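Local structure of putative aspartyl-tRNA synthetase (Leishmania major, 6OD8) at residues Y325-V330 / N471-F476; R398-N403 / K435-R440; S225-Y230 / I528-V533. The protein probably catalyses the ATP-dependent attachment of L-aspartate to tRNA(Asp), releasing AMP and diphosphate, as a class II aminoacyl-tRNA synthetase. All blocks are in the same frame, centred on the assembly; numbering follows the deposited sequence.

Contact 1. Residues Y325-V330 / N471-F476. With EDO (1,2-ethanediol), chain H.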
loop_
_atom_site.group_PDB
_atom_site.type_symbol
_atom_site.label_atom_id
_atom_site.label_comp_id
_atom_site.label_asym_id
_atom_site.label_seq_id
_atom_site.Cartn_x
_atom_site.Cartn_y
_atom_site.Cartn_z
ATOM N N TYR A 325 12.743 -18.582 13.729
ATOM C CA TYR A 325 11.379 -19.046 13.961
ATOM C C TYR A 325 10.469 -17.917 14.436
ATOM O O TYR A 325 9.248 -18.036 14.314
ATOM C CB TYR A 325 11.333 -20.197 14.984
ATOM C CG TYR A 325 11.860 -21.516 14.448
ATOM C CD1 TYR A 325 12.200 -22.553 15.308
ATOM C CD2 TYR A 325 12.028 -21.719 13.074
ATOM C CE1 TYR A 325 12.705 -23.750 14.813
ATOM C CE2 TYR A 325 12.521 -22.926 12.570
ATOM C CZ TYR A 325 12.856 -23.932 13.452
ATOM O OH TYR A 325 13.342 -25.132 12.974
ATOM N N GLU A 326 11.031 -16.825 14.978
ATOM C CA GLU A 326 10.204 -15.670 15.311
ATOM C C GLU A 326 9.602 -15.049 14.056
ATOM O O GLU A 326 8.460 -14.562 14.079
ATOM C CB GLU A 326 11.037 -14.639 16.074
ATOM C CG GLU A 326 11.565 -15.191 17.385
ATOM C CD GLU A 326 12.624 -14.296 18.012
ATOM O OE1 GLU A 326 12.472 -13.055 17.957
ATOM O OE2 GLU A 326 13.590 -14.844 18.563
ATOM N N VAL A 327 10.377 -15.039 12.961
ATOM C CA VAL A 327 9.898 -14.587 11.654
ATOM C C VAL A 327 8.843 -15.537 11.109
ATOM O O VAL A 327 7.782 -15.118 10.626
ATOM C CB VAL A 327 11.070 -14.464 10.665
ATOM C CG1 VAL A 327 10.533 -14.045 9.274
ATOM C CG2 VAL A 327 12.107 -13.476 11.183
ATOM N N LEU A 328 9.132 -16.836 11.161
ATOM C CA LEU A 328 8.200 -17.835 10.684
ATOM C C LEU A 328 6.907 -17.819 11.494
ATOM O O LEU A 328 5.817 -17.999 10.937
ATOM C CB LEU A 328 8.894 -19.212 10.739
ATOM C CG LEU A 328 8.047 -20.419 10.387
ATOM C CD1 LEU A 328 7.530 -20.263 8.948
ATOM C CD2 LEU A 328 8.906 -21.686 10.550
ATOM N N ASP A 329 7.005 -17.587 12.807
ATOM C CA ASP A 329 5.808 -17.438 13.633
ATOM C C ASP A 329 4.909 -16.321 13.102
ATOM O O ASP A 329 3.686 -16.487 12.996
ATOM C CB ASP A 329 6.197 -17.146 15.091
ATOM C CG ASP A 329 6.769 -18.351 15.829
ATOM O OD1 ASP A 329 6.717 -19.489 15.317
ATOM O OD2 ASP A 329 7.300 -18.143 16.948
ATOM N N VAL A 330 5.500 -15.162 12.780
ATOM C CA VAL A 330 4.720 -14.038 12.257
ATOM C C VAL A 330 4.131 -14.381 10.896
ATOM O O VAL A 330 2.953 -14.139 10.637
ATOM C CB VAL A 330 5.587 -12.763 12.201
ATOM C CG1 VAL A 330 4.970 -11.693 11.298
ATOM C CG2 VAL A 330 5.764 -12.212 13.642
ATOM N N ASN A 471 19.458 -20.693 7.995
ATOM C CA ASN A 471 18.349 -20.317 8.858
ATOM C C ASN A 471 17.258 -19.703 7.987
ATOM O O ASN A 471 17.013 -18.499 8.013
ATOM C CB ASN A 471 18.823 -19.321 9.908
ATOM C CG ASN A 471 19.792 -19.927 10.887
ATOM O OD1 ASN A 471 19.795 -21.139 11.085
ATOM N ND2 ASN A 471 20.613 -19.084 11.522
ATOM N N SER A 472 16.588 -20.562 7.217
ATOM C CA SER A 472 15.665 -20.074 6.194
ATOM C C SER A 472 14.573 -21.108 5.952
ATOM O O SER A 472 14.724 -22.276 6.302
ATOM C CB SER A 472 16.401 -19.784 4.886
ATOM O OG SER A 472 16.867 -20.984 4.305
ATOM N N TYR A 473 13.477 -20.672 5.329
ATOM C CA TYR A 473 12.384 -21.587 5.006
ATOM C C TYR A 473 11.693 -21.104 3.734
ATOM O O TYR A 473 11.801 -19.937 3.344
ATOM C CB TYR A 473 11.365 -21.688 6.166
ATOM C CG TYR A 473 10.649 -20.374 6.358
ATOM C CD1 TYR A 473 9.516 -20.053 5.597
ATOM C CD2 TYR A 473 11.137 -19.424 7.248
ATOM C CE1 TYR A 473 8.884 -18.813 5.723
ATOM C CE2 TYR A 473 10.511 -18.181 7.394
ATOM C CZ TYR A 473 9.391 -17.883 6.632
ATOM O OH TYR A 473 8.789 -16.653 6.775
ATOM N N ASP A 474 10.946 -22.012 3.107
ATOM C CA ASP A 474 10.016 -21.673 2.038
ATOM C C ASP A 474 8.614 -22.082 2.470
ATOM O O ASP A 474 8.440 -23.092 3.155
ATOM C CB ASP A 474 10.337 -22.412 0.726
ATOM C CG ASP A 474 11.331 -21.676 -0.163
ATOM O OD1 ASP A 474 11.952 -20.688 0.284
ATOM O OD2 ASP A 474 11.492 -22.121 -1.324
ATOM N N MET A 475 7.622 -21.308 2.042
ATOM C CA MET A 475 6.217 -21.676 2.148
ATOM C C MET A 475 5.645 -22.033 0.788
ATOM O O MET A 475 5.961 -21.408 -0.226
ATOM C CB MET A 475 5.357 -20.545 2.719
ATOM C CG MET A 475 5.774 -20.082 4.077
ATOM S SD MET A 475 4.712 -18.721 4.638
ATOM C CE MET A 475 4.726 -19.029 6.403
ATOM N N PHE A 476 4.730 -22.998 0.795
ATOM C CA PHE A 476 4.132 -23.524 -0.419
ATOM C C PHE A 476 2.613 -23.475 -0.304
ATOM O O PHE A 476 2.042 -23.809 0.743
ATOM C CB PHE A 476 4.591 -24.973 -0.685
ATOM C CG PHE A 476 6.087 -25.113 -0.878
ATOM C CD1 PHE A 476 6.637 -25.079 -2.152
ATOM C CD2 PHE A 476 6.935 -25.271 0.212
ATOM C CE1 PHE A 476 8.010 -25.182 -2.340
ATOM C CE2 PHE A 476 8.316 -25.376 0.035
ATOM C CZ PHE A 476 8.857 -25.352 -1.244
HETATM C C1 EDO H . 1.367 -19.887 13.682
HETATM O O1 EDO H . 0.225 -19.482 14.456
HETATM C C2 EDO H . 2.665 -19.668 14.446
HETATM O O2 EDO H . 2.612 -18.415 15.137
#
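The helix-on-sheet layer of the class II synthetase catalytic domain is built here, where V327 and L328 of helix 325-342 settle on Y473 and M475 of strand 472-477. Helix and strand run almost in the same direction, at 18° over these short segments, with their axes 9.5 Å apart. L328 carries most of the contact. The methyl L328 CD1 stands over the middle of the Y473 ring, 3.7 Å from the centroid and only 7° off the normal, a CH-pi contact made nearly head-on. The CB of L328 adds a second touch nearer one side, 3.9 Å from Y473 CE2. Y473 can offer its face because its CG lies between the backbone N and the carbonyl carbon (chi1 67°), which lays the ring out beneath the helix. A leucine suits the opposing place, since one methyl of its fork fits a ring centre. L328 CD1 also meets M475 CE at 4.0 Å; the unbranched methionine bends at chi3 to bring its methyl there. V327 CG1 lies 4.0 Å from Y473 OH, the compact valine fitting beside the hydroxyl. No hydrogen bond joins the two segments; they meet by apolar packing and the CH-pi contact. Away from the strand, D329 OD2 hydrogen-bonds to Y68 OH of the second subunit, and D329 O accepts a bond from O2 of a 1,2-ethanediol probably left from crystallisation. Further along the helix, A331 lies against Y473 and M475, while I447 of neighbouring strand 445-449 touches L328 and M475.

Contact 2. Residues R398-N403 / K435-R440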
loop_
_atom_site.group_PDB
_atom_site.type_symbol
_atom_site.label_atom_id
_atom_site.label_comp_id
_atom_site.label_asym_id
_atom_site.label_seq_id
_atom_site.Cartn_x
_atom_site.Cartn_y
_atom_site.Cartn_z
ATOM N N ARG A 398 -2.356 -24.711 13.465
ATOM C CA ARG A 398 -2.138 -26.089 12.978
ATOM C C ARG A 398 -1.472 -26.108 11.598
ATOM O O ARG A 398 -1.846 -26.880 10.703
ATOM C CB ARG A 398 -3.457 -26.876 12.964
ATOM C CG ARG A 398 -4.128 -26.983 14.343
ATOM C CD ARG A 398 -5.333 -27.937 14.342
ATOM N NE ARG A 398 -6.436 -27.523 13.462
ATOM C CZ ARG A 398 -7.324 -26.582 13.773
ATOM N NH1 ARG A 398 -7.222 -25.946 14.934
ATOM N NH2 ARG A 398 -8.315 -26.274 12.935
ATOM N N MET A 399 -0.452 -25.272 11.430
ATOM C CA MET A 399 0.198 -25.097 10.137
ATOM C C MET A 399 1.487 -25.910 10.068
ATOM O O MET A 399 2.376 -25.760 10.919
ATOM C CB MET A 399 0.433 -23.609 9.867
ATOM C CG MET A 399 -0.911 -22.928 9.582
ATOM S SD MET A 399 -0.848 -21.112 9.577
ATOM C CE MET A 399 -0.143 -20.848 8.001
ATOM N N LEU A 400 1.580 -26.749 9.032
ATOM C CA LEU A 400 2.589 -27.808 8.943
ATOM C C LEU A 400 3.983 -27.282 8.591
ATOM O O LEU A 400 4.150 -26.503 7.650
ATOM C CB LEU A 400 2.151 -28.830 7.894
ATOM C CG LEU A 400 3.018 -30.064 7.722
ATOM C CD1 LEU A 400 2.786 -30.904 8.958
ATOM C CD2 LEU A 400 2.578 -30.803 6.461
ATOM N N ARG A 401 4.987 -27.755 9.333
ATOM C CA ARG A 401 6.400 -27.478 9.094
ATOM C C ARG A 401 7.096 -28.820 8.940
ATOM O O ARG A 401 6.873 -29.711 9.759
ATOM C CB ARG A 401 7.036 -26.721 10.268
ATOM C CG ARG A 401 6.358 -25.429 10.655
ATOM C CD ARG A 401 7.099 -24.755 11.805
ATOM N NE ARG A 401 6.440 -23.517 12.229
ATOM C CZ ARG A 401 6.894 -22.727 13.197
ATOM N NH1 ARG A 401 8.019 -23.041 13.835
ATOM N NH2 ARG A 401 6.220 -21.627 13.529
ATOM N N ILE A 402 7.902 -28.978 7.884
ATOM C CA ILE A 402 8.717 -30.174 7.676
ATOM C C ILE A 402 10.135 -29.701 7.405
ATOM O O ILE A 402 10.350 -28.816 6.570
ATOM C CB ILE A 402 8.208 -31.061 6.517
ATOM C CG1 ILE A 402 6.740 -31.444 6.725
ATOM C CG2 ILE A 402 9.057 -32.353 6.391
ATOM C CD1 ILE A 402 6.156 -32.255 5.576
ATOM N N ASN A 403 11.087 -30.265 8.135
ATOM C CA ASN A 403 12.491 -30.001 7.859
ATOM C C ASN A 403 12.829 -30.391 6.421
ATOM O O ASN A 403 12.341 -31.402 5.901
ATOM C CB ASN A 403 13.354 -30.786 8.849
ATOM C CG ASN A 403 14.805 -30.729 8.504
ATOM O OD1 ASN A 403 15.323 -31.590 7.793
ATOM N ND2 ASN A 403 15.482 -29.709 8.992
ATOM N N LYS A 435 1.985 -32.559 -3.505
ATOM C CA LYS A 435 1.019 -33.647 -3.627
ATOM C C LYS A 435 1.228 -34.685 -2.532
ATOM O O LYS A 435 0.266 -35.143 -1.904
ATOM C CB LYS A 435 1.110 -34.295 -5.014
ATOM N N LEU A 436 2.486 -35.073 -2.288
ATOM C CA LEU A 436 2.778 -36.005 -1.198
ATOM C C LEU A 436 2.342 -35.440 0.149
ATOM O O LEU A 436 1.818 -36.174 0.999
ATOM C CB LEU A 436 4.274 -36.347 -1.175
ATOM C CG LEU A 436 4.791 -37.139 -2.379
ATOM C CD1 LEU A 436 6.328 -37.268 -2.396
ATOM C CD2 LEU A 436 4.160 -38.519 -2.370
ATOM N N VAL A 437 2.559 -34.138 0.363
ATOM C CA VAL A 437 2.131 -33.499 1.605
ATOM C C VAL A 437 0.611 -33.488 1.709
ATOM O O VAL A 437 0.045 -33.742 2.781
ATOM C CB VAL A 437 2.726 -32.083 1.706
ATOM C CG1 VAL A 437 2.005 -31.272 2.796
ATOM C CG2 VAL A 437 4.236 -32.179 1.985
ATOM N N LYS A 438 -0.079 -33.201 0.600
ATOM C CA LYS A 438 -1.538 -33.184 0.646
ATOM C C LYS A 438 -2.081 -34.570 0.960
ATOM O O LYS A 438 -2.994 -34.721 1.783
ATOM C CB LYS A 438 -2.100 -32.654 -0.675
ATOM C CG LYS A 438 -3.640 -32.593 -0.759
ATOM C CD LYS A 438 -4.239 -31.596 0.209
ATOM C CE LYS A 438 -5.772 -31.499 0.038
ATOM N NZ LYS A 438 -6.154 -30.999 -1.322
ATOM N N GLU A 439 -1.504 -35.600 0.337
ATOM C CA GLU A 439 -1.993 -36.957 0.530
ATOM C C GLU A 439 -1.716 -37.460 1.940
ATOM O O GLU A 439 -2.563 -38.135 2.530
ATOM C CB GLU A 439 -1.372 -37.879 -0.518
ATOM C CG GLU A 439 -1.814 -37.528 -1.939
ATOM C CD GLU A 439 -1.184 -38.409 -3.011
ATOM O OE1 GLU A 439 -0.238 -39.165 -2.692
ATOM O OE2 GLU A 439 -1.644 -38.336 -4.178
ATOM N N ARG A 440 -0.554 -37.122 2.509
ATOM C CA ARG A 440 -0.179 -37.628 3.833
ATOM C C ARG A 440 -0.843 -36.842 4.953
ATOM O O ARG A 440 -1.414 -37.434 5.879
ATOM C CB ARG A 440 1.337 -37.568 4.035
ATOM C CG ARG A 440 1.770 -38.273 5.336
ATOM C CD ARG A 440 3.278 -38.323 5.509
ATOM N NE ARG A 440 3.681 -38.744 6.858
ATOM C CZ ARG A 440 3.630 -40.000 7.291
ATOM N NH1 ARG A 440 3.165 -40.951 6.492
ATOM N NH2 ARG A 440 4.040 -40.308 8.522
#
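L400 is the first residue along 398-403 to reach the helix segment 435-440, and it does so through one methyl: L400 CD2 lies 3.7 Å from V437 CG1, the two side chains pointing at each other tip to tip. With CG placed opposite the backbone N (chi1 -176°), the leucine stretches its fork away from the strand and spans the gap to the helix, whose nearest CA, that of V437, is 9.3 Å from L400 CA. R401, next in sequence, belongs to the other face of the sheet, where its NE forms a salt bridge with E332 of helix 325-342; a long, charged-tipped residue can cover apolar neighbours and still find acidic partners. The strand is thus covered by a helix on each face. It also opens a beta-alpha-beta connection: strand 400-403 leads through helices 404-412 and 427-441 into strand 445-449, which lies parallel beside it. I402 returns to the side of L400. There I402 CD1 comes 4.1 Å from V437 CG2, the chains sliding past each other in opposite directions, so V437 spends one methyl on each strand residue. A short branched valine suits this central place, and it also touches F446 of strand 445-449. At N403 the strand gives way to helix 404-412, and the asparagine OD1 caps that helix by accepting the backbone N of M405.

Contact 3. Residues S225-Y230 / I528-V533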
loop_
_atom_site.group_PDB
_atom_site.type_symbol
_atom_site.label_atom_id
_atom_site.label_comp_id
_atom_site.label_asym_id
_atom_site.label_seq_id
_atom_site.Cartn_x
_atom_site.Cartn_y
_atom_site.Cartn_z
ATOM N N SER A 225 -7.729 -6.934 -3.641
ATOM C CA SER A 225 -7.785 -5.824 -2.702
ATOM C C SER A 225 -7.879 -6.320 -1.262
ATOM O O SER A 225 -7.240 -5.752 -0.356
ATOM C CB SER A 225 -8.986 -4.924 -3.034
ATOM O OG SER A 225 -9.061 -3.852 -2.109
ATOM N N ARG A 226 -8.696 -7.354 -1.015
ATOM C CA ARG A 226 -8.827 -7.861 0.354
ATOM C C ARG A 226 -7.520 -8.472 0.855
ATOM O O ARG A 226 -7.192 -8.336 2.039
ATOM C CB ARG A 226 -9.950 -8.905 0.458
ATOM C CG ARG A 226 -11.348 -8.394 0.183
ATOM C CD ARG A 226 -11.754 -7.187 1.074
ATOM N NE ARG A 226 -13.178 -6.899 0.912
ATOM C CZ ARG A 226 -13.834 -5.910 1.519
ATOM N NH1 ARG A 226 -13.197 -5.081 2.339
ATOM N NH2 ARG A 226 -15.134 -5.737 1.294
ATOM N N VAL A 227 -6.756 -9.142 -0.020
ATOM C CA VAL A 227 -5.453 -9.676 0.421
ATOM C C VAL A 227 -4.555 -8.548 0.932
ATOM O O VAL A 227 -3.946 -8.654 2.010
ATOM C CB VAL A 227 -4.751 -10.466 -0.705
ATOM C CG1 VAL A 227 -3.308 -10.828 -0.264
ATOM C CG2 VAL A 227 -5.538 -11.729 -1.077
ATOM N N CYS A 228 -4.423 -7.462 0.148
ATOM C CA CYS A 228 -3.657 -6.298 0.615
ATOM C C CYS A 228 -4.194 -5.775 1.941
ATOM O O CYS A 228 -3.433 -5.490 2.873
ATOM C CB CYS A 228 -3.692 -5.175 -0.438
ATOM S SG CYS A 228 -2.786 -5.568 -1.957
ATOM N N GLN A 229 -5.514 -5.604 2.025
ATOM C CA GLN A 229 -6.132 -5.086 3.243
ATOM C C GLN A 229 -5.784 -5.922 4.474
ATOM O O GLN A 229 -5.409 -5.380 5.526
ATOM C CB GLN A 229 -7.638 -5.047 3.045
ATOM C CG GLN A 229 -8.388 -4.620 4.267
ATOM C CD GLN A 229 -9.890 -4.625 4.025
ATOM O OE1 GLN A 229 -10.345 -4.638 2.876
ATOM N NE2 GLN A 229 -10.662 -4.628 5.104
ATOM N N TYR A 230 -5.948 -7.251 4.379
ATOM C CA TYR A 230 -5.715 -8.095 5.551
ATOM C C TYR A 230 -4.229 -8.259 5.838
ATOM O O TYR A 230 -3.829 -8.338 7.007
ATOM C CB TYR A 230 -6.397 -9.456 5.358
ATOM C CG TYR A 230 -7.893 -9.315 5.163
ATOM C CD1 TYR A 230 -8.622 -8.396 5.923
ATOM C CD2 TYR A 230 -8.582 -10.100 4.225
ATOM C CE1 TYR A 230 -9.991 -8.252 5.753
ATOM C CE2 TYR A 230 -9.959 -9.971 4.068
ATOM C CZ TYR A 230 -10.647 -9.044 4.831
ATOM O OH TYR A 230 -12.001 -8.893 4.682
ATOM N N ILE A 528 6.239 -11.776 -0.319
ATOM C CA ILE A 528 5.133 -12.529 -0.917
ATOM C C ILE A 528 4.703 -11.821 -2.194
ATOM O O ILE A 528 4.453 -10.615 -2.164
ATOM C CB ILE A 528 3.903 -12.622 0.019
ATOM C CG1 ILE A 528 4.264 -13.066 1.430
ATOM C CG2 ILE A 528 2.797 -13.491 -0.598
ATOM C CD1 ILE A 528 3.186 -12.655 2.459
ATOM N N GLY A 529 4.579 -12.565 -3.303
ATOM C CA GLY A 529 3.977 -11.993 -4.506
ATOM C C GLY A 529 2.461 -11.892 -4.431
ATOM O O GLY A 529 1.774 -12.895 -4.193
ATOM N N LEU A 530 1.911 -10.690 -4.630
ATOM C CA LEU A 530 0.475 -10.499 -4.419
ATOM C C LEU A 530 -0.350 -11.251 -5.464
ATOM O O LEU A 530 -1.275 -11.994 -5.120
ATOM C CB LEU A 530 0.142 -9.000 -4.454
ATOM C CG LEU A 530 -1.359 -8.675 -4.563
ATOM C CD1 LEU A 530 -2.059 -9.091 -3.303
ATOM C CD2 LEU A 530 -1.556 -7.163 -4.837
ATOM N N GLU A 531 -0.050 -11.030 -6.747
ATOM C CA GLU A 531 -0.758 -11.726 -7.815
ATOM C C GLU A 531 -0.609 -13.239 -7.675
ATOM O O GLU A 531 -1.568 -13.982 -7.899
ATOM C CB GLU A 531 -0.235 -11.257 -9.172
ATOM C CG GLU A 531 -0.368 -9.740 -9.377
ATOM C CD GLU A 531 0.848 -8.942 -8.890
ATOM O OE1 GLU A 531 1.649 -9.451 -8.066
ATOM O OE2 GLU A 531 1.003 -7.809 -9.374
ATOM N N ARG A 532 0.587 -13.715 -7.309
ATOM C CA ARG A 532 0.776 -15.168 -7.178
ATOM C C ARG A 532 -0.012 -15.737 -6.003
ATOM O O ARG A 532 -0.558 -16.839 -6.090
ATOM C CB ARG A 532 2.263 -15.516 -7.027
ATOM C CG ARG A 532 3.028 -15.523 -8.334
ATOM C CD ARG A 532 2.708 -16.770 -9.148
ATOM N NE ARG A 532 3.522 -17.917 -8.735
ATOM C CZ ARG A 532 3.249 -19.183 -9.046
ATOM N NH1 ARG A 532 2.166 -19.486 -9.758
ATOM N NH2 ARG A 532 4.054 -20.149 -8.628
ATOM N N VAL A 533 -0.100 -15.012 -4.892
ATOM C CA VAL A 533 -0.885 -15.560 -3.799
ATOM C C VAL A 533 -2.365 -15.631 -4.181
ATOM O O VAL A 533 -3.028 -16.628 -3.889
ATOM C CB VAL A 533 -0.609 -14.794 -2.483
ATOM C CG1 VAL A 533 -1.418 -13.526 -2.357
ATOM C CG2 VAL A 533 -0.856 -15.719 -1.288
#
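V227 and C228 of helix 215-237 close on L530 and V533, which lie on the first turn of helix 530-538. L530 divides its fork between two partners. L530 CD1 sits 3.7 Å from V227 CG1 and 3.8 Å from C228 SG, while L530 CD2 approaches the same sulfur at 3.5 Å. A cysteine suits this spot, being short, with a polarisable sulfur that makes good dispersion contact with both methyls. V227 CG1 is shared in turn, for V533 CG1 crosses it at 3.9 Å. That methyl is placed by an uncommon first torsion (chi1 83°), which sets it between the backbone N and the carbonyl carbon of V533. Apolar contact alone joins the two segments.

One layer out, the backbone fixes the turn that carries L530 and V533: G529, at the N-cap, receives V533 N on its carbonyl O at 2.9 Å, and L530 is tied by a backbone bond to V312 of strand 310-319. On the other helix, R226 NH1 donates to Q229 OE1 at 2.9 Å, a bond between residues about one turn apart. The second subunit reaches the first shell directly: its H244 packs on L530 and its E242 on C228, and S225 OG hydrogen-bonds to its E242 N. This layout, a long helix beside the dimer interface packed on the first turn of a helix that follows directly from a strand through a Gly-Leu-Glu-Arg sequence, is consistent with motif 1 (long helix, then a short strand) meeting motif 3 (strand, then helix) in class II aminoacyl-tRNA synthetases.

In the fold
All three contacts are buried and apolar, and all reach the same large mixed sheet, yet their settings differ. The centre of contact 3 lies about 5 Å from the chain's centre, whereas those of contacts 1 and 2 lie about 22 and 24 Å from it, on one side. Contacts 1 and 2 are direct neighbours: D329 OD1 and R401 NH2 form a 2.8 Å salt bridge, and L328 packs on the same guanidinium group, so charge edges an otherwise greasy layer. Contact 1 alone uses an aromatic face; contact 2 is sparse and purely aliphatic, and contact 3 brings a cysteine sulfur itself into touch. Contacts 1 and 3 also touch the second subunit, while contact 2 remains within its own chain.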